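Local coordinates for cerato-platanin 1 (Moniliophthora perniciosa, PDB 3SUJ), which is a secreted double-psi beta-barrel protein of the cerato-platanin family, of unknown function, that binds zinc ions, at residues Val3-Asp12 against Glu88-Met97. Numbering follows the deposited sequence.
With ZN (zinc ion), chain F.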
ATOM      1  N   VAL A   3     -12.942  -2.354   3.974  1.00 12.24           N
ATOM      2  CA  VAL A   3     -12.687  -1.401   2.899  0.50 10.59           C
ATOM      3  C   VAL A   3     -12.167  -2.161   1.729  1.00  9.91           C
ATOM      4  O   VAL A   3     -11.805  -3.325   1.799  1.00 11.06           O
ATOM      5  CB  VAL A   3     -11.606  -0.362   3.273  0.50 11.17           C
ATOM      6  CG1 VAL A   3     -12.139   0.592   4.395  0.50 14.77           C
ATOM      7  CG2 VAL A   3     -10.269  -1.138   3.590  0.50 10.74           C
ATOM      8  N   LYS A   4     -12.211  -1.498   0.603  1.00  8.17           N
ATOM      9  CA  LYS A   4     -11.751  -2.100  -0.640  1.00  9.80           C
ATOM     10  C   LYS A   4     -10.268  -2.091  -0.806  1.00  8.69           C
ATOM     11  O   LYS A   4      -9.598  -1.088  -0.470  1.00 11.02           O
ATOM     12  CB  LYS A   4     -12.351  -1.330  -1.816  1.00 11.51           C
ATOM     13  CG  LYS A   4     -13.849  -1.512  -1.931  1.00 15.14           C
ATOM     14  CD  LYS A   4     -14.341  -0.736  -3.188  1.00 18.89           C
ATOM     15  CE  LYS A   4     -15.797  -0.508  -3.012  1.00 28.06           C
ATOM     16  NZ  LYS A   4     -16.679  -1.000  -4.106  1.00 28.74           N
ATOM     17  N   LEU A   5      -9.737  -3.150  -1.359  1.00  7.64           N
ATOM     18  CA  LEU A   5      -8.349  -3.252  -1.769  1.00  8.12           C
ATOM     19  C   LEU A   5      -8.298  -3.650  -3.259  1.00  7.59           C
ATOM     20  O   LEU A   5      -8.831  -4.695  -3.631  1.00  8.54           O
ATOM     21  CB  LEU A   5      -7.591  -4.282  -0.918  1.00  8.23           C
ATOM     22  CG  LEU A   5      -6.169  -4.517  -1.434  1.00 10.27           C
ATOM     23  CD1 LEU A   5      -5.264  -3.354  -1.278  1.00  9.78           C
ATOM     24  CD2 LEU A   5      -5.569  -5.709  -0.757  1.00 14.28           C
ATOM     25  N   SER A   6      -7.567  -2.856  -4.008  1.00  7.22           N
ATOM     26  CA  SER A   6      -7.306  -3.095  -5.449  1.00  8.54           C
ATOM     27  C   SER A   6      -5.834  -3.166  -5.637  1.00  8.07           C
ATOM     28  O   SER A   6      -5.070  -3.017  -4.652  1.00  7.80           O
ATOM     29  CB  SER A   6      -7.858  -1.947  -6.256  1.00  9.82           C
ATOM     30  OG  SER A   6      -9.298  -1.933  -6.034  1.00 11.92           O
ATOM     31  N   TYR A   7      -5.366  -3.376  -6.868  1.00  7.96           N
ATOM     32  CA  TYR A   7      -3.921  -3.376  -7.097  1.00  7.93           C
ATOM     33  C   TYR A   7      -3.576  -2.512  -8.299  1.00  7.65           C
ATOM     34  O   TYR A   7      -4.456  -2.229  -9.148  1.00  8.55           O
ATOM     35  CB  TYR A   7      -3.352  -4.752  -7.238  1.00  9.46           C
ATOM     36  CG  TYR A   7      -3.581  -5.464  -8.511  1.00  9.09           C
ATOM     37  CD1 TYR A   7      -4.706  -6.220  -8.673  1.00 12.38           C
ATOM     38  CD2 TYR A   7      -2.629  -5.405  -9.535  1.00  7.57           C
ATOM     39  CE1 TYR A   7      -4.936  -6.873  -9.869  1.00 14.12           C
ATOM     40  CE2 TYR A   7      -2.803  -6.067 -10.722  1.00 10.31           C
ATOM     41  CZ  TYR A   7      -3.945  -6.795 -10.897  1.00 13.94           C
ATOM     42  OH  TYR A   7      -4.214  -7.554 -12.080  1.00 18.21           O
ATOM     43  N   ASP A   8      -2.325  -2.143  -8.401  1.00  8.06           N
ATOM     44  CA  ASP A   8      -1.845  -1.429  -9.603  1.00  8.53           C
ATOM     45  C   ASP A   8      -0.402  -1.805  -9.721  1.00  9.23           C
ATOM     46  O   ASP A   8       0.390  -1.591  -8.813  1.00  8.93           O
ATOM     47  CB  ASP A   8      -1.972   0.084  -9.456  1.00  9.52           C
ATOM     48  CG  ASP A   8      -1.836   0.788 -10.764  1.00 12.50           C
ATOM     49  OD1 ASP A   8      -0.809   0.649 -11.415  1.00 11.28           O
ATOM     50  OD2 ASP A   8      -2.873   1.411 -11.234  1.00 20.14           O
ATOM     51  N   GLU A   9      -0.011  -2.362 -10.885  1.00  9.07           N
ATOM     52  CA  GLU A   9       1.383  -2.771 -11.155  1.00 10.42           C
ATOM     53  C   GLU A   9       2.345  -1.662 -11.225  1.00  8.74           C
ATOM     54  O   GLU A   9       3.538  -1.933 -11.149  1.00  9.95           O
ATOM     55  CB  GLU A   9       1.432  -3.652 -12.423  1.00 11.70           C
ATOM     56  CG  GLU A   9       0.729  -4.939 -12.178  1.00 14.30           C
ATOM     57  CD  GLU A   9       0.939  -5.993 -13.291  1.00 22.49           C
ATOM     58  OE1 GLU A   9       1.963  -6.619 -13.245  1.00 23.93           O
ATOM     59  OE2 GLU A   9       0.014  -6.249 -14.057  1.00 25.62           O
ATOM     60  N   ALA A  10       1.899  -0.418 -11.242  1.00  8.65           N
ATOM     61  CA  ALA A  10       2.834   0.667 -11.083  1.00  9.60           C
ATOM     62  C   ALA A  10       3.642   0.513  -9.807  1.00  9.36           C
ATOM     63  O   ALA A  10       4.783   0.879  -9.739  1.00 10.22           O
ATOM     64  CB  ALA A  10       2.170   2.004 -11.116  1.00 11.28           C
ATOM     65  N   TYR A  11       3.012  -0.025  -8.740  1.00  8.59           N
ATOM     66  CA  TYR A  11       3.699  -0.110  -7.416  1.00  8.74           C
ATOM     67  C   TYR A  11       4.680  -1.258  -7.391  1.00  9.65           C
ATOM     68  O   TYR A  11       5.451  -1.368  -6.445  1.00 10.25           O
ATOM     69  CB  TYR A  11       2.666  -0.169  -6.288  1.00  8.61           C
ATOM     70  CG  TYR A  11       1.709   1.035  -6.217  1.00  6.64           C
ATOM     71  CD1 TYR A  11       2.232   2.367  -6.031  1.00  6.81           C
ATOM     72  CD2 TYR A  11       0.368   0.869  -6.259  1.00  2.00           C
ATOM     73  CE1 TYR A  11       1.455   3.442  -5.942  1.00  2.00           C
ATOM     74  CE2 TYR A  11      -0.416   1.931  -6.135  1.00  7.26           C
ATOM     75  CZ  TYR A  11       0.138   3.238  -6.012  1.00  8.04           C
ATOM     76  OH  TYR A  11      -0.824   4.248  -5.895  1.00 10.85           O
ATOM     77  N   ASP A  12       4.710  -2.112  -8.411  1.00  9.38           N
ATOM     78  CA  ASP A  12       5.681  -3.181  -8.472  1.00  9.64           C
ATOM     79  C   ASP A  12       7.042  -2.801  -9.055  1.00  9.80           C
ATOM     80  O   ASP A  12       7.968  -3.636  -9.030  1.00 11.09           O
ATOM     81  CB  ASP A  12       5.085  -4.302  -9.301  1.00 11.29           C
ATOM     82  CG  ASP A  12       3.896  -4.919  -8.600  1.00 10.27           C
ATOM     83  OD1 ASP A  12       4.020  -5.948  -7.901  1.00 13.71           O
ATOM     84  OD2 ASP A  12       2.787  -4.436  -8.757  1.00 12.79           O
ATOM     85  N   GLU A  88     -10.650   5.679  -3.160  1.00 13.15           N
ATOM     86  CA  GLU A  88     -11.424   5.006  -2.143  1.00 13.01           C
ATOM     87  C   GLU A  88     -10.834   3.708  -1.663  1.00 12.39           C
ATOM     88  O   GLU A  88     -10.831   2.686  -2.390  1.00 19.13           O
ATOM     89  CB  GLU A  88     -12.868   4.655  -2.678  1.00 15.70           C
ATOM     90  CG  GLU A  88     -13.900   4.294  -1.562  1.00 19.73           C
ATOM     91  CD  GLU A  88     -15.389   4.453  -1.974  1.00 25.78           C
ATOM     92  OE1 GLU A  88     -15.832   5.590  -2.194  1.00 28.40           O
ATOM     93  OE2 GLU A  88     -16.135   3.435  -1.995  1.00 24.32           O
ATOM     94  N   GLY A  89     -10.530   3.552  -0.436  1.00 10.67           N
ATOM     95  CA  GLY A  89      -9.902   2.352   0.011  1.00 11.66           C
ATOM     96  C   GLY A  89      -8.431   2.359  -0.344  1.00  9.14           C
ATOM     97  O   GLY A  89      -7.757   3.422  -0.303  1.00 10.84           O
ATOM     98  N   PHE A  90      -7.888   1.194  -0.618  1.00  7.96           N
ATOM     99  CA  PHE A  90      -6.455   1.020  -0.774  1.00  7.75           C
ATOM    100  C   PHE A  90      -6.166   0.412  -2.141  1.00  7.31           C
ATOM    101  O   PHE A  90      -6.980  -0.373  -2.678  1.00  7.49           O
ATOM    102  CB  PHE A  90      -5.953   0.019   0.283  1.00  7.76           C
ATOM    103  CG  PHE A  90      -5.941   0.612   1.680  1.00  9.12           C
ATOM    104  CD1 PHE A  90      -7.116   0.732   2.417  1.00 11.75           C
ATOM    105  CD2 PHE A  90      -4.789   1.164   2.174  1.00  9.12           C
ATOM    106  CE1 PHE A  90      -7.133   1.438   3.669  1.00 13.76           C
ATOM    107  CE2 PHE A  90      -4.829   1.774   3.421  1.00 11.37           C
ATOM    108  CZ  PHE A  90      -5.970   1.915   4.099  1.00 11.54           C
ATOM    109  N   THR A  91      -4.971   0.714  -2.652  1.00  7.50           N
ATOM    110  CA  THR A  91      -4.501   0.124  -3.929  1.00  7.89           C
ATOM    111  C   THR A  91      -3.069  -0.294  -3.675  1.00  7.87           C
ATOM    112  O   THR A  91      -2.189   0.603  -3.585  1.00 10.15           O
ATOM    113  CB  THR A  91      -4.584   1.109  -5.063  1.00  7.97           C
ATOM    114  OG1 THR A  91      -5.906   1.561  -5.228  1.00 10.11           O
ATOM    115  CG2 THR A  91      -4.128   0.417  -6.345  1.00 10.23           C
ATOM    116  N   ALA A  92      -2.757  -1.587  -3.663  1.00  7.94           N
ATOM    117  CA  ALA A  92      -1.395  -2.072  -3.396  1.00  8.55           C
ATOM    118  C   ALA A  92      -0.736  -2.536  -4.657  1.00  8.26           C
ATOM    119  O   ALA A  92      -1.335  -2.559  -5.735  1.00  7.91           O
ATOM    120  CB  ALA A  92      -1.441  -3.179  -2.372  1.00  9.95           C
ATOM    121  N   SER A  93       0.541  -2.882  -4.564  1.00  8.61           N
ATOM    122  CA  SER A  93       1.209  -3.602  -5.625  1.00  7.82           C
ATOM    123  C   SER A  93       0.461  -4.853  -5.958  1.00  8.75           C
ATOM    124  O   SER A  93      -0.199  -5.469  -5.089  1.00  8.76           O
ATOM    125  CB  SER A  93       2.701  -3.893  -5.342  1.00 10.10           C
ATOM    126  OG  SER A  93       2.987  -5.010  -4.301  1.00  9.54           O
ATOM    127  N   LYS A  94       0.667  -5.403  -7.200  1.00  8.40           N
ATOM    128  CA  LYS A  94       0.157  -6.730  -7.511  1.00  8.65           C
ATOM    129  C   LYS A  94       0.826  -7.782  -6.615  1.00  9.13           C
ATOM    130  O   LYS A  94       0.107  -8.675  -6.187  1.00  8.86           O
ATOM    131  CB  LYS A  94       0.358  -7.062  -9.004  1.00 11.36           C
ATOM    132  CG  LYS A  94      -0.350  -8.324  -9.383  1.00 11.19           C
ATOM    133  CD  LYS A  94      -0.112  -8.588 -10.875  1.00 13.02           C
ATOM    134  CE  LYS A  94      -0.768  -9.897 -11.208  1.00 16.99           C
ATOM    135  NZ  LYS A  94       0.058 -11.076 -10.810  1.00 28.31           N
ATOM    136  N   GLN A  95       2.117  -7.678  -6.392  1.00  9.51           N
ATOM    137  CA  GLN A  95       2.773  -8.675  -5.527  1.00 10.65           C
ATOM    138  C   GLN A  95       2.100  -8.687  -4.130  1.00 10.35           C
ATOM    139  O   GLN A  95       1.893  -9.756  -3.569  1.00 11.02           O
ATOM    140  CB  GLN A  95       4.233  -8.375  -5.401  1.00 12.58           C
ATOM    141  CG  GLN A  95       5.066  -8.824  -6.605  1.00 15.47           C
ATOM    142  CD  GLN A  95       6.395  -8.234  -6.580  1.00 18.33           C
ATOM    143  OE1 GLN A  95       7.347  -8.891  -6.013  1.00 20.08           O
ATOM    144  NE2 GLN A  95       6.532  -7.017  -7.099  1.00 15.22           N
ATOM    145  N   ALA A  96       1.811  -7.532  -3.563  1.00  9.13           N
ATOM    146  CA  ALA A  96       1.192  -7.497  -2.252  1.00  9.72           C
ATOM    147  C   ALA A  96      -0.189  -8.123  -2.275  1.00  9.15           C
ATOM    148  O   ALA A  96      -0.540  -8.905  -1.386  1.00  9.70           O
ATOM    149  CB  ALA A  96       1.148  -6.090  -1.830  1.00 10.47           C
ATOM    150  N   MET A  97      -0.996  -7.811  -3.313  1.00  8.05           N
ATOM    151  CA  MET A  97      -2.321  -8.358  -3.355  1.00  8.57           C
ATOM    152  C   MET A  97      -2.290  -9.873  -3.657  1.00  9.00           C
ATOM    153  O   MET A  97      -3.144 -10.591  -3.133  1.00  8.85           O
ATOM    154  CB  MET A  97      -3.217  -7.577  -4.343  1.00  9.41           C
ATOM    155  CG  MET A  97      -4.680  -8.062  -4.236  1.00  9.76           C
ATOM    156  SD  MET A  97      -5.756  -6.914  -5.117  1.00 11.90           S
ATOM    157  CE  MET A  97      -7.307  -7.756  -5.068  1.00 11.19           C
TER
HETATM  158 ZN    ZN F 205     -17.893   3.877  -2.099  0.50 20.59          ZN
HETATM  159  O   HOH W   1     -18.599   1.472  -2.918  1.00 32.08           O
HETATM  160  O   HOH W   2      -9.578   0.018  -3.855  1.00 18.93           O
HETATM  161  O   HOH W   3       9.087  -5.882  -7.840  1.00 16.31           O
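A parallel strand pair of the double-psi barrel joins Leu5, Ser6 and Tyr7 to Phe90, Thr91 and Ala92, and at its far end a carboxylate receives the start of a helix. Four backbone bonds alternate along the ladder, Phe90 N to Lys4 O, Ser6 N to Phe90 O, Ala92 N to Ser6 O and Asp8 N to Ala92 O, each 2.9 Å. Beyond it, Asp12 turns its carboxylate to the first turn of the helix. Asp12 OD2 accepts from Lys94 N at 2.8 Å, and its OD1 from Gln95 N at 3.0 Å, both through syn lone pairs; the anti lone pair of OD1 takes Gln95 NE2 at 2.8 Å, the amide lying nearly coplanar with the carboxylate. This fixes the carboxylate's rotation, and the helix's N-terminal end probably stabilises its negative charge. Were Asp12 an alanine, the backbone amides of Lys94 and Gln95 would probably lose these acceptors, and the Gln95 amide would be likely to turn more easily. Ser93, the N-cap, supplies a further acceptor, its OG taking Ala96 N and also bonding Pro44 O.

Beside this, the Lys94 chain runs along the Tyr7 ring, pointing the same way, with Lys94 CB 3.5 Å from Tyr7 CD2. Met97, its CG anti to the backbone N (chi1 -173°), reaches the Tyr7 ring obliquely, SD 3.8 Å from CD1 of Tyr7, a Met-aromatic contact. Leu5 CD1 meets Phe90 CB and Ala92 CB on the face these residues share with Tyr7. At the other end Glu88 OE2 binds a zinc ion at 1.8 Å.

In the sheet, strand 3-7 lies between 90-92 and 111-118, and strand 47-49 flanks 90-92 on its other side. Tyr7 and Met97 both pack on Ala105 of helix 105-108, while Phe90 meets Tyr64 edge-to-face.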